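Local coordinates for protein cellulase (Xanthomonas axonopodis pv. citri, PDB 5HOS) that probably hydrolyses internal beta-1,4-glucosidic bonds of cellulose, as a family 5 endoglucanase built on a closed barrel of eight parallel strands, at residues L76-Q81 and V114-K119; G86-A91 and W139-I144; G31-G36 and T70-I75; M157-D162 and A193-A198. All blocks are in the same frame, centred on the assembly; numbering follows the deposited sequence. Where two conformers were deposited one is given.

Interaction 1 of 4, residues L76-Q81 and V114-K119; sequences LWERLQ and VHNYAK
Three flat groups meet where Asn116 reaches Trp77 and Glu78: an indole, an amide and a carboxylate. Asn116 ND2 lies at the edge of the indole, near its plane, while Lys119 O approaches the ring obliquely, 3.6 Å from Trp77 CE3. Elsewhere on the rim, Trp77 NE1 donates in the ring plane to Gln81 OE1, which helps fix the rotation of the indole. The amide is used at both ends. Asn116 OD1 accepts the first N-H of the short helix, Trp77 N, at 2.8 Å and nearly straight (170°), although the donor is tilted from the carbonyl plane. Asn116 ND2 gives one hydrogen to Glu78 OE1 at 2.9 Å; OE1 lies in the amide plane, and ND2 meets it on the syn side but clearly out of the carboxylate plane. The other goes to Lys119 O at 3.0 Å, within its own type I' turn. Three bonds therefore grip this buried side chain. Glu78 reaches it by bending at chi2 (90°), and its OE2 goes on to Tyr121 N. Trp77 CB rests on Val114 CG1 at 3.9 Å. The contact thus ties the helix that follows strand 70-75 to the loop leaving strand 109-114, at the C-terminal ends of adjacent barrel strands; helix 132-145 packs against the pair through Leu138 on Trp77 and Trp139 on Val114.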
loop_
_atom_site.group_PDB
_atom_site.type_symbol
_atom_site.label_atom_id
_atom_site.label_comp_id
_atom_site.label_asym_id
_atom_site.label_seq_id
_atom_site.Cartn_x
_atom_site.Cartn_y
_atom_site.Cartn_z
ATOM N N LEU A 76 -3.805 -10.794 4.689
ATOM C CA LEU A 76 -2.747 -11.576 5.324
ATOM C C LEU A 76 -2.353 -12.741 4.458
ATOM O O LEU A 76 -3.203 -13.568 4.121
ATOM C CB LEU A 76 -3.197 -12.150 6.669
ATOM C CG LEU A 76 -2.916 -11.429 7.974
ATOM C CD1 LEU A 76 -3.111 -12.431 9.104
ATOM C CD2 LEU A 76 -1.528 -10.819 8.043
ATOM N N TRP A 77 -1.065 -12.837 4.139
ATOM C CA TRP A 77 -0.522 -13.947 3.342
ATOM C C TRP A 77 -1.040 -15.301 3.858
ATOM O O TRP A 77 -1.523 -16.122 3.087
ATOM C CB TRP A 77 1.013 -13.917 3.388
ATOM C CG TRP A 77 1.742 -14.855 2.452
ATOM C CD1 TRP A 77 1.223 -15.883 1.708
ATOM C CD2 TRP A 77 3.149 -14.873 2.212
ATOM N NE1 TRP A 77 2.214 -16.520 1.015
ATOM C CE2 TRP A 77 3.410 -15.926 1.309
ATOM C CE3 TRP A 77 4.221 -14.099 2.678
ATOM C CZ2 TRP A 77 4.702 -16.219 0.844
ATOM C CZ3 TRP A 77 5.518 -14.398 2.214
ATOM C CH2 TRP A 77 5.739 -15.445 1.317
ATOM N N GLU A 78 -0.963 -15.506 5.167
ATOM C CA GLU A 78 -1.282 -16.800 5.759
ATOM C C GLU A 78 -2.762 -17.162 5.670
ATOM O O GLU A 78 -3.107 -18.352 5.666
ATOM C CB GLU A 78 -0.826 -16.853 7.219
ATOM C CG GLU A 78 0.686 -16.724 7.373
ATOM C CD GLU A 78 1.191 -15.296 7.517
ATOM O OE1 GLU A 78 0.422 -14.322 7.331
ATOM O OE2 GLU A 78 2.395 -15.149 7.815
ATOM N N ARG A 79 -3.628 -16.155 5.608
ATOM C CA ARG A 79 -5.056 -16.385 5.378
ATOM C C ARG A 79 -5.336 -16.741 3.918
ATOM O O ARG A 79 -6.171 -17.589 3.636
ATOM C CB ARG A 79 -5.870 -15.168 5.796
ATOM C CG ARG A 79 -5.783 -14.900 7.289
ATOM C CD ARG A 79 -6.769 -13.853 7.758
ATOM N NE ARG A 79 -6.773 -13.818 9.228
ATOM C CZ ARG A 79 -6.675 -12.741 10.004
ATOM N NH1 ARG A 79 -6.617 -11.503 9.509
ATOM N NH2 ARG A 79 -6.676 -12.909 11.330
ATOM N N LEU A 80 -4.643 -16.087 2.997
ATOM C CA LEU A 80 -4.805 -16.374 1.574
ATOM C C LEU A 80 -4.105 -17.662 1.118
ATOM O O LEU A 80 -4.618 -18.349 0.237
ATOM C CB LEU A 80 -4.340 -15.190 0.737
ATOM C CG LEU A 80 -4.501 -15.334 -0.785
ATOM C CD1 LEU A 80 -5.950 -15.563 -1.191
ATOM C CD2 LEU A 80 -3.943 -14.107 -1.468
ATOM N N GLN A 81 -2.940 -17.966 1.693
ATOM C CA GLN A 81 -2.166 -19.153 1.333
ATOM C C GLN A 81 -1.621 -19.797 2.604
ATOM O O GLN A 81 -0.501 -19.504 3.015
ATOM C CB GLN A 81 -1.042 -18.804 0.366
ATOM C CG GLN A 81 -0.363 -20.032 -0.224
ATOM C CD GLN A 81 0.827 -19.694 -1.089
ATOM O OE1 GLN A 81 1.561 -18.747 -0.806
ATOM N NE2 GLN A 81 1.041 -20.479 -2.141
ATOM N N VAL A 114 -0.324 -7.514 0.144
ATOM C CA VAL A 114 0.087 -8.640 0.979
ATOM C C VAL A 114 0.780 -7.991 2.182
ATOM O O VAL A 114 1.919 -7.534 2.080
ATOM C CB VAL A 114 1.023 -9.603 0.223
ATOM C CG1 VAL A 114 1.474 -10.745 1.126
ATOM C CG2 VAL A 114 0.318 -10.149 -1.017
ATOM N N HIS A 115 0.063 -7.951 3.308
ATOM C CA HIS A 115 0.379 -7.055 4.415
ATOM C C HIS A 115 1.215 -7.765 5.462
ATOM O O HIS A 115 0.796 -7.928 6.605
ATOM C CB HIS A 115 -0.912 -6.476 5.009
ATOM C CG HIS A 115 -0.717 -5.213 5.795
ATOM N ND1 HIS A 115 -0.760 -3.963 5.219
ATOM C CD2 HIS A 115 -0.521 -5.006 7.118
ATOM C CE1 HIS A 115 -0.586 -3.041 6.148
ATOM N NE2 HIS A 115 -0.435 -3.648 7.309
ATOM N N ASN A 116 2.426 -8.154 5.064
ATOM C CA ASN A 116 3.195 -9.166 5.796
ATOM C C ASN A 116 4.616 -8.847 6.271
ATOM O O ASN A 116 5.255 -9.705 6.867
ATOM C CB ASN A 116 3.176 -10.465 4.996
ATOM C CG ASN A 116 2.035 -11.346 5.409
ATOM O OD1 ASN A 116 0.881 -11.056 5.087
ATOM N ND2 ASN A 116 2.330 -12.390 6.189
ATOM N N TYR A 117 5.106 -7.633 6.029
ATOM C CA TYR A 117 6.413 -7.216 6.549
ATOM C C TYR A 117 7.546 -8.174 6.134
ATOM O O TYR A 117 8.515 -8.354 6.861
ATOM C CB TYR A 117 6.339 -7.026 8.076
ATOM C CG TYR A 117 5.202 -6.131 8.501
ATOM C CD1 TYR A 117 5.355 -4.752 8.529
ATOM C CD2 TYR A 117 3.949 -6.659 8.828
ATOM C CE1 TYR A 117 4.306 -3.919 8.890
ATOM C CE2 TYR A 117 2.892 -5.837 9.187
ATOM C CZ TYR A 117 3.080 -4.466 9.226
ATOM O OH TYR A 117 2.041 -3.640 9.583
ATOM N N ALA A 118 7.405 -8.749 4.937
ATOM C CA ALA A 118 8.337 -9.720 4.352
ATOM C C ALA A 118 8.530 -10.986 5.197
ATOM O O ALA A 118 9.590 -11.606 5.158
ATOM C CB ALA A 118 9.674 -9.063 4.016
ATOM N N LYS A 119 7.486 -11.366 5.930
ATOM C CA LYS A 119 7.490 -12.567 6.741
ATOM C C LYS A 119 6.307 -13.478 6.393
ATOM O O LYS A 119 5.229 -13.009 6.012
ATOM C CB LYS A 119 7.449 -12.208 8.228
ATOM C CG LYS A 119 8.741 -11.584 8.721
ATOM C CD LYS A 119 8.639 -11.189 10.187
ATOM C CE LYS A 119 10.022 -10.992 10.791
ATOM N NZ LYS A 119 10.014 -9.894 11.790
#

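Interaction 2 of 4, residues G86-A91 and W139-I144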
loop_
_atom_site.group_PDB
_atom_site.type_symbol
_atom_site.label_atom_id
_atom_site.label_comp_id
_atom_site.label_asym_id
_atom_site.label_seq_id
_atom_site.Cartn_x
_atom_site.Cartn_y
_atom_site.Cartn_z
ATOM N N GLY A 86 1.324 -23.915 -1.541
ATOM C CA GLY A 86 0.028 -24.556 -1.646
ATOM C C GLY A 86 -0.984 -23.732 -2.416
ATOM O O GLY A 86 -0.726 -22.589 -2.820
ATOM N N GLU A 87 -2.157 -24.334 -2.592
ATOM C CA GLU A 87 -3.274 -23.698 -3.268
ATOM C C GLU A 87 -3.733 -22.513 -2.438
ATOM O O GLU A 87 -3.703 -22.566 -1.205
ATOM C CB GLU A 87 -4.468 -24.659 -3.391
ATOM C CG GLU A 87 -4.187 -25.985 -4.085
ATOM C CD GLU A 87 -4.171 -25.899 -5.595
ATOM O OE1 GLU A 87 -4.222 -26.974 -6.231
ATOM O OE2 GLU A 87 -4.111 -24.784 -6.154
ATOM N N LEU A 88 -4.189 -21.462 -3.108
ATOM C CA LEU A 88 -4.799 -20.342 -2.403
ATOM C C LEU A 88 -6.092 -20.819 -1.750
ATOM O O LEU A 88 -6.826 -21.615 -2.323
ATOM C CB LEU A 88 -5.078 -19.171 -3.339
ATOM C CG LEU A 88 -3.889 -18.625 -4.128
ATOM C CD1 LEU A 88 -4.313 -17.404 -4.925
ATOM C CD2 LEU A 88 -2.735 -18.283 -3.208
ATOM N N ASP A 89 -6.343 -20.355 -0.536
ATOM C CA ASP A 89 -7.544 -20.716 0.195
ATOM C C ASP A 89 -8.785 -20.278 -0.603
ATOM O O ASP A 89 -8.927 -19.084 -0.887
ATOM C CB ASP A 89 -7.541 -20.030 1.559
ATOM C CG ASP A 89 -8.769 -20.348 2.362
ATOM O OD1 ASP A 89 -8.849 -21.458 2.889
ATOM O OD2 ASP A 89 -9.677 -19.506 2.436
ATOM N N PRO A 90 -9.669 -21.231 -0.981
ATOM C CA PRO A 90 -10.844 -20.853 -1.790
ATOM C C PRO A 90 -11.691 -19.695 -1.233
ATOM O O PRO A 90 -12.027 -18.773 -1.982
ATOM C CB PRO A 90 -11.656 -22.152 -1.856
ATOM C CG PRO A 90 -10.619 -23.220 -1.778
ATOM C CD PRO A 90 -9.582 -22.697 -0.816
ATOM N N ALA A 91 -12.003 -19.718 0.061
ATOM C CA ALA A 91 -12.827 -18.660 0.657
ATOM C C ALA A 91 -12.142 -17.288 0.651
ATOM O O ALA A 91 -12.775 -16.276 0.347
ATOM C CB ALA A 91 -13.241 -19.028 2.079
ATOM N N TRP A 139 2.839 -15.040 -5.537
ATOM C CA TRP A 139 2.602 -14.054 -6.597
ATOM C C TRP A 139 2.289 -14.669 -7.957
ATOM O O TRP A 139 1.549 -14.066 -8.725
ATOM C CB TRP A 139 3.704 -12.983 -6.661
ATOM C CG TRP A 139 3.384 -11.892 -5.682
ATOM C CD1 TRP A 139 4.071 -11.566 -4.555
ATOM C CD2 TRP A 139 2.221 -11.057 -5.705
ATOM N NE1 TRP A 139 3.429 -10.558 -3.888
ATOM C CE2 TRP A 139 2.283 -10.229 -4.566
ATOM C CE3 TRP A 139 1.135 -10.926 -6.580
ATOM C CZ2 TRP A 139 1.309 -9.256 -4.291
ATOM C CZ3 TRP A 139 0.157 -9.962 -6.305
ATOM C CH2 TRP A 139 0.251 -9.143 -5.164
ATOM N N ARG A 140 2.826 -15.855 -8.242
ATOM C CA ARG A 140 2.419 -16.604 -9.435
ATOM C C ARG A 140 0.915 -16.874 -9.397
ATOM O O ARG A 140 0.198 -16.595 -10.362
ATOM C CB ARG A 140 3.176 -17.934 -9.546
ATOM C CG ARG A 140 2.924 -18.690 -10.848
ATOM C CD ARG A 140 3.652 -20.025 -10.897
ATOM N NE ARG A 140 3.317 -20.873 -9.752
ATOM C CZ ARG A 140 2.204 -21.600 -9.612
ATOM N NH1 ARG A 140 1.258 -21.622 -10.553
ATOM N NH2 ARG A 140 2.035 -22.320 -8.510
ATOM N N ARG A 141 0.449 -17.401 -8.267
ATOM C CA ARG A 141 -0.962 -17.755 -8.088
ATOM C C ARG A 141 -1.883 -16.541 -8.084
ATOM O O ARG A 141 -2.949 -16.590 -8.668
ATOM C CB ARG A 141 -1.151 -18.578 -6.813
ATOM C CG ARG A 141 -0.474 -19.942 -6.879
ATOM C CD ARG A 141 -0.613 -20.681 -5.563
ATOM N NE ARG A 141 0.094 -21.967 -5.528
ATOM C CZ ARG A 141 -0.367 -23.124 -6.008
ATOM N NH1 ARG A 141 -1.553 -23.216 -6.607
ATOM N NH2 ARG A 141 0.382 -24.215 -5.887
ATOM N N LEU A 142 -1.469 -15.454 -7.429
ATOM C CA LEU A 142 -2.273 -14.222 -7.447
ATOM C C LEU A 142 -2.308 -13.623 -8.838
ATOM O O LEU A 142 -3.355 -13.149 -9.273
ATOM C CB LEU A 142 -1.762 -13.176 -6.463
ATOM C CG LEU A 142 -2.348 -13.215 -5.054
ATOM C CD1 LEU A 142 -1.566 -12.257 -4.170
ATOM C CD2 LEU A 142 -3.826 -12.849 -5.048
ATOM N N ALA A 143 -1.162 -13.634 -9.522
ATOM C CA ALA A 143 -1.091 -13.095 -10.874
ATOM C C ALA A 143 -2.028 -13.855 -11.807
ATOM O O ALA A 143 -2.714 -13.233 -12.621
ATOM C CB ALA A 143 0.325 -13.125 -11.406
ATOM N N ILE A 144 -2.063 -15.184 -11.679
ATOM C CA ILE A 144 -2.961 -16.010 -12.491
ATOM C C ILE A 144 -4.425 -15.687 -12.168
ATOM O O ILE A 144 -5.224 -15.511 -13.079
ATOM C CB ILE A 144 -2.654 -17.527 -12.340
ATOM C CG1 ILE A 144 -1.300 -17.845 -12.998
ATOM C CG2 ILE A 144 -3.754 -18.381 -12.974
ATOM C CD1 ILE A 144 -0.672 -19.159 -12.573
HETATM O O HOH W 1 -4.268 -21.559 -6.207
#
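Arg141 carries this contact, lying across Gly86, Glu87 and Leu88. Its CG stands anti to the carbonyl carbon (chi1 -66°), and the chain runs extended from CG to NE, delivering the guanidinium from helix 132-145 to the turn ahead of helix 90-105. Glu87 starts away from the helix but bends at chi2 (-80°), which brings OE2 back to Arg141 NH1 as a salt bridge of 3.0 Å. The two side chains meet at about a right angle, with carboxylate and guanidinium planes 66° apart, so the charges pair through a single oxygen and nitrogen. Gly86 O is as close, 2.9 Å from Arg141 NE, yet it sits over a guanidinium face and its angle is too poor for a hydrogen bond. The Leu88 side chain runs antiparallel to the Arg141 stem, with its CG 3.8 Å from Arg141 CB. One water accepts from both Leu88 N and Arg141 NH1. Outside the pair, Arg141 NE bridges to Asp137 and NH2 bonds to Gly85 O. Chemically, the guanidinium is shared among two carboxylates, a carbonyl and a water while its aliphatic stem meets leucine; with two acidic partners its positive charge is probably stabilised at this surface site.

Interaction 3 of 4, residues G31-G36 and T70-I75; sequences GVNLSG and TVRLPI
Val32 and Leu34 set the register of two parallel strands whose axes approach to 4.6 Å at 22°: Val32 N donates to Thr70 O, Arg72 N to Val32 O at 2.9 Å, and Leu34 N to Arg72 O at 2.9 Å. Closer to the start, Gly31 CA makes a CA-H...O contact with Thr70 O at 3.0 Å. Asn33 and Arg72 project to the same face and lie side by side. Arg72 has CG anti to its own N (chi1 -178°) and stays extended to NE, so its stem passes along Asn33 OD1 before NH1 turns to bond it at 2.8 Å, fairly straight. That oxygen lies at the guanidinium edge, and the amide stands nearly perpendicular to the guanidinium, 80° apart. These are the first two strands of a TIM barrel, joined through helix 57-65 as a right-handed beta-alpha-beta unit. Arg72 is held further inside the barrel by salt bridges to Glu227 and Glu271, and Asn33 ND2 bonds Trp303 O and Ala270 O. Toward helix 57-65, the Leu34 side chain lies across that of Val71, CG 3.7 Å from CG1, with Tyr60 touching both residues. Beyond the paired part, Pro74 CD comes to 3.4 Å from Leu34 O, and a water donates to both Leu34 O and Pro74 O.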
loop_
_atom_site.group_PDB
_atom_site.type_symbol
_atom_site.label_atom_id
_atom_site.label_comp_id
_atom_site.label_asym_id
_atom_site.label_seq_id
_atom_site.Cartn_x
_atom_site.Cartn_y
_atom_site.Cartn_z
ATOM N N GLY A 31 -6.776 7.424 -3.337
ATOM C CA GLY A 31 -7.641 6.565 -2.576
ATOM C C GLY A 31 -7.310 6.384 -1.125
ATOM O O GLY A 31 -6.691 7.249 -0.493
ATOM N N VAL A 32 -7.735 5.240 -0.613
ATOM C CA VAL A 32 -7.763 4.996 0.810
ATOM C C VAL A 32 -7.487 3.524 1.107
ATOM O O VAL A 32 -7.882 2.637 0.346
ATOM C CB VAL A 32 -9.127 5.434 1.390
ATOM C CG1 VAL A 32 -10.265 4.563 0.865
ATOM C CG2 VAL A 32 -9.095 5.453 2.911
ATOM N N ASN A 33 -6.798 3.281 2.213
ATOM C CA ASN A 33 -6.633 1.935 2.743
ATOM C C ASN A 33 -7.894 1.535 3.495
ATOM O O ASN A 33 -8.337 2.267 4.379
ATOM C CB ASN A 33 -5.446 1.861 3.703
ATOM C CG ASN A 33 -4.123 1.808 2.988
ATOM O OD1 ASN A 33 -3.601 0.721 2.734
ATOM N ND2 ASN A 33 -3.554 2.979 2.681
ATOM N N LEU A 34 -8.472 0.390 3.138
ATOM C CA LEU A 34 -9.571 -0.190 3.904
ATOM C C LEU A 34 -9.003 -1.319 4.735
ATOM O O LEU A 34 -8.823 -2.442 4.250
ATOM C CB LEU A 34 -10.707 -0.672 2.994
ATOM C CG LEU A 34 -11.427 0.395 2.174
ATOM C CD1 LEU A 34 -12.620 -0.226 1.457
ATOM C CD2 LEU A 34 -11.884 1.565 3.032
ATOM N N SER A 35 -8.685 -0.985 5.983
ATOM C CA SER A 35 -8.099 -1.916 6.924
ATOM C C SER A 35 -9.188 -2.801 7.507
ATOM O O SER A 35 -10.288 -2.327 7.776
ATOM C CB SER A 35 -7.410 -1.154 8.063
ATOM O OG SER A 35 -6.935 -2.053 9.038
ATOM N N GLY A 36 -8.863 -4.070 7.732
ATOM C CA GLY A 36 -9.812 -5.020 8.310
ATOM C C GLY A 36 -9.493 -6.483 8.079
ATOM O O GLY A 36 -9.706 -7.292 8.962
ATOM N N THR A 70 -9.425 4.585 -5.807
ATOM C CA THR A 70 -8.554 3.470 -5.416
ATOM C C THR A 70 -8.796 3.047 -3.971
ATOM O O THR A 70 -8.963 3.883 -3.097
ATOM C CB THR A 70 -7.071 3.852 -5.615
ATOM O OG1 THR A 70 -6.860 4.225 -6.986
ATOM C CG2 THR A 70 -6.133 2.699 -5.271
ATOM N N VAL A 71 -8.839 1.736 -3.756
ATOM C CA VAL A 71 -8.824 1.130 -2.432
ATOM C C VAL A 71 -7.554 0.303 -2.339
ATOM O O VAL A 71 -7.286 -0.523 -3.211
ATOM C CB VAL A 71 -10.065 0.231 -2.212
ATOM C CG1 VAL A 71 -9.876 -0.728 -1.040
ATOM C CG2 VAL A 71 -11.295 1.108 -2.013
ATOM N N ARG A 72 -6.766 0.528 -1.294
ATOM C CA ARG A 72 -5.697 -0.400 -0.960
ATOM C C ARG A 72 -6.287 -1.354 0.052
ATOM O O ARG A 72 -6.840 -0.922 1.082
ATOM C CB ARG A 72 -4.449 0.306 -0.427
ATOM C CG ARG A 72 -3.279 -0.617 -0.094
ATOM C CD ARG A 72 -1.998 0.192 -0.006
ATOM N NE ARG A 72 -0.785 -0.540 0.351
ATOM C CZ ARG A 72 -0.297 -0.705 1.586
ATOM N NH1 ARG A 72 -0.939 -0.249 2.666
ATOM N NH2 ARG A 72 0.861 -1.339 1.747
ATOM N N LEU A 73 -6.190 -2.642 -0.257
ATOM C CA LEU A 73 -6.801 -3.689 0.550
ATOM C C LEU A 73 -5.739 -4.596 1.173
ATOM O O LEU A 73 -5.236 -5.508 0.516
ATOM C CB LEU A 73 -7.755 -4.500 -0.324
ATOM C CG LEU A 73 -8.582 -5.571 0.378
ATOM C CD1 LEU A 73 -9.690 -4.924 1.193
ATOM C CD2 LEU A 73 -9.140 -6.554 -0.642
ATOM N N PRO A 74 -5.389 -4.340 2.447
ATOM C CA PRO A 74 -4.495 -5.228 3.153
ATOM C C PRO A 74 -5.122 -6.603 3.376
ATOM O O PRO A 74 -6.270 -6.688 3.830
ATOM C CB PRO A 74 -4.299 -4.533 4.503
ATOM C CG PRO A 74 -4.555 -3.108 4.249
ATOM C CD PRO A 74 -5.680 -3.134 3.254
ATOM N N ILE A 75 -4.370 -7.647 3.030
ATOM C CA ILE A 75 -4.733 -9.035 3.302
ATOM C C ILE A 75 -3.541 -9.721 3.941
ATOM O O ILE A 75 -2.407 -9.264 3.779
ATOM C CB ILE A 75 -5.198 -9.788 2.037
ATOM C CG1 ILE A 75 -4.082 -9.941 0.988
ATOM C CG2 ILE A 75 -6.384 -9.069 1.419
ATOM C CD1 ILE A 75 -3.275 -11.213 1.081
HETATM O O HOH W 2 -8.359 -5.167 4.615
#

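Interaction 4 of 4, residues M157-D162 and A193-A198; sequences MNEPYD and ALWTGA
Trp195 is met by Tyr161 over one face and by Glu159 at its edge. Tyr161 CB sits above the five-membered ring, 3.5 Å from its centroid and 14° off the normal, a CH-pi contact. The phenol ring then runs almost parallel to the indole (10°), but displaced to one side, with centroids 4.8 Å apart and little overlap of the rings. It is CB, not the phenol, that occupies the space over the five-membered ring; the torsion (chi1 76°) places CG between the backbone N and carbonyl carbon. At the indole edge, Glu159 OE1 approaches Trp195 CD1 to 3.3 Å, its carboxylate plane perpendicular to the ring. Beneath the side chains the backbones are pinned by Trp195 N donating to Pro160 O at 3.0 Å, while a water accepts from Leu194 N and donates weakly to Tyr161 O. Pro160 CB packs on Ala193 CB at 4.2 Å. The Asn-Glu-Pro sequence after the fourth strand is where family 5 glycosidases carry their acid/base glutamate, so Glu159 is probably that residue. Its OE2 bonds His229 ND1, and its side chain also touches Glu271. The contact joins the loops leaving strands 152-155 and 188-191; helix 165-181 backs Pro160 and Ala193 through Trp168, and strand 224-231 receives Thr196 through Glu227 O.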
loop_
_atom_site.group_PDB
_atom_site.type_symbol
_atom_site.label_atom_id
_atom_site.label_comp_id
_atom_site.label_asym_id
_atom_site.label_seq_id
_atom_site.Cartn_x
_atom_site.Cartn_y
_atom_site.Cartn_z
ATOM N N MET A 157 4.411 -6.374 -1.233
ATOM C CA MET A 157 4.630 -6.620 0.194
ATOM C C MET A 157 4.543 -5.348 1.001
ATOM O O MET A 157 5.188 -4.375 0.667
ATOM C CB MET A 157 6.030 -7.221 0.415
ATOM C CG MET A 157 6.355 -7.591 1.869
ATOM S SD MET A 157 5.159 -8.735 2.575
ATOM C CE MET A 157 5.239 -10.104 1.429
ATOM N N ASN A 158 3.817 -5.380 2.113
ATOM C CA ASN A 158 3.817 -4.235 3.005
ATOM C C ASN A 158 5.084 -4.186 3.863
ATOM O O ASN A 158 5.367 -5.138 4.583
ATOM C CB ASN A 158 2.633 -4.283 3.955
ATOM C CG ASN A 158 2.488 -3.010 4.742
ATOM O OD1 ASN A 158 2.279 -1.952 4.167
ATOM N ND2 ASN A 158 2.589 -3.100 6.068
ATOM N N GLU A 159 5.803 -3.069 3.793
ATOM C CA GLU A 159 6.884 -2.724 4.727
ATOM C C GLU A 159 7.850 -3.857 5.119
ATOM O O GLU A 159 7.925 -4.230 6.294
ATOM C CB GLU A 159 6.283 -2.071 5.987
ATOM C CG GLU A 159 5.526 -0.781 5.673
ATOM C CD GLU A 159 5.155 0.052 6.892
ATOM O OE1 GLU A 159 5.469 -0.349 8.027
ATOM O OE2 GLU A 159 4.536 1.130 6.707
ATOM N N PRO A 160 8.609 -4.396 4.143
ATOM C CA PRO A 160 9.772 -5.217 4.522
ATOM C C PRO A 160 10.659 -4.430 5.482
ATOM O O PRO A 160 10.845 -3.232 5.264
ATOM C CB PRO A 160 10.509 -5.441 3.193
ATOM C CG PRO A 160 9.556 -5.058 2.115
ATOM C CD PRO A 160 8.613 -4.054 2.707
ATOM N N TYR A 161 11.162 -5.045 6.553
ATOM C CA TYR A 161 11.989 -4.271 7.513
ATOM C C TYR A 161 13.194 -4.918 8.182
ATOM O O TYR A 161 14.116 -4.192 8.564
ATOM C CB TYR A 161 11.124 -3.631 8.592
ATOM C CG TYR A 161 10.623 -4.574 9.656
ATOM C CD1 TYR A 161 9.422 -5.255 9.493
ATOM C CD2 TYR A 161 11.332 -4.761 10.839
ATOM C CE1 TYR A 161 8.954 -6.110 10.483
ATOM C CE2 TYR A 161 10.878 -5.615 11.829
ATOM C CZ TYR A 161 9.680 -6.275 11.645
ATOM O OH TYR A 161 9.220 -7.124 12.605
ATOM N N ASP A 162 13.187 -6.232 8.385
ATOM C CA ASP A 162 14.372 -6.909 8.942
ATOM C C ASP A 162 15.020 -7.825 7.901
ATOM O O ASP A 162 15.571 -8.872 8.199
ATOM C CB ASP A 162 14.080 -7.592 10.299
ATOM C CG ASP A 162 13.028 -8.672 10.223
ATOM O OD1 ASP A 162 12.663 -9.122 9.113
ATOM O OD2 ASP A 162 12.565 -9.088 11.309
ATOM N N ALA A 193 12.973 -1.813 1.439
ATOM C CA ALA A 193 12.962 -2.304 2.823
ATOM C C ALA A 193 13.001 -1.134 3.828
ATOM O O ALA A 193 12.621 -0.010 3.478
ATOM C CB ALA A 193 14.084 -3.305 3.037
ATOM N N LEU A 194 13.392 -1.382 5.077
ATOM C CA LEU A 194 13.358 -0.347 6.130
ATOM C C LEU A 194 12.016 0.375 6.175
ATOM O O LEU A 194 11.959 1.612 6.173
ATOM C CB LEU A 194 14.520 0.663 5.974
ATOM C CG LEU A 194 15.875 0.298 6.570
ATOM C CD1 LEU A 194 16.850 1.447 6.317
ATOM C CD2 LEU A 194 15.784 -0.009 8.062
ATOM N N TRP A 195 10.938 -0.420 6.181
ATOM C CA TRP A 195 9.543 0.061 6.220
ATOM C C TRP A 195 9.172 0.983 5.065
ATOM O O TRP A 195 8.194 1.719 5.141
ATOM C CB TRP A 195 9.203 0.733 7.556
ATOM C CG TRP A 195 9.385 -0.136 8.771
ATOM C CD1 TRP A 195 8.478 -0.990 9.312
ATOM C CD2 TRP A 195 10.538 -0.183 9.619
ATOM N NE1 TRP A 195 8.998 -1.594 10.441
ATOM C CE2 TRP A 195 10.260 -1.106 10.654
ATOM C CE3 TRP A 195 11.782 0.464 9.606
ATOM C CZ2 TRP A 195 11.181 -1.409 11.651
ATOM C CZ3 TRP A 195 12.699 0.164 10.600
ATOM C CH2 TRP A 195 12.388 -0.763 11.617
ATOM N N THR A 196 9.948 0.888 3.985
ATOM C CA THR A 196 9.776 1.648 2.756
ATOM C C THR A 196 9.397 3.139 2.954
ATOM O O THR A 196 8.596 3.703 2.207
ATOM C CB THR A 196 8.886 0.854 1.748
ATOM O OG1 THR A 196 9.148 1.296 0.406
ATOM C CG2 THR A 196 7.378 0.900 2.056
ATOM N N GLY A 197 10.029 3.772 3.943
ATOM C CA GLY A 197 9.793 5.186 4.231
ATOM C C GLY A 197 10.387 6.064 3.142
ATOM O O GLY A 197 11.540 5.869 2.772
ATOM N N ALA A 198 9.621 7.032 2.635
ATOM C CA ALA A 198 10.165 7.971 1.639
ATOM C C ALA A 198 11.340 8.745 2.237
ATOM O O ALA A 198 12.398 8.835 1.625
ATOM C CB ALA A 198 9.097 8.928 1.134
HETATM O O HOH W 3 15.171 -3.408 6.131
#

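From the N terminus, interaction 3 closes first, pairing strands 29-34 and 70-75 and closing the loop that holds helix 57-65. Interaction 1 opens directly afterwards at residue 76 and closes at 119, spanning helix 90-105 and strand 109-114. Interaction 2 opens inside that loop, at 86, but closes outside it at 144, so the two cross; Gln81 NE2 to Gly86 O and Leu80 O to Asp89 N, both probable hydrogen bonds, connect them. Interaction 4 follows in series, enclosing helix 165-181 and strand 188-191. His115 N to Ile75 O links interactions 1 and 3, the Lys119-Asp162 salt bridge links 1 and 4, and Arg72 to Asn158 joins 3 with 4.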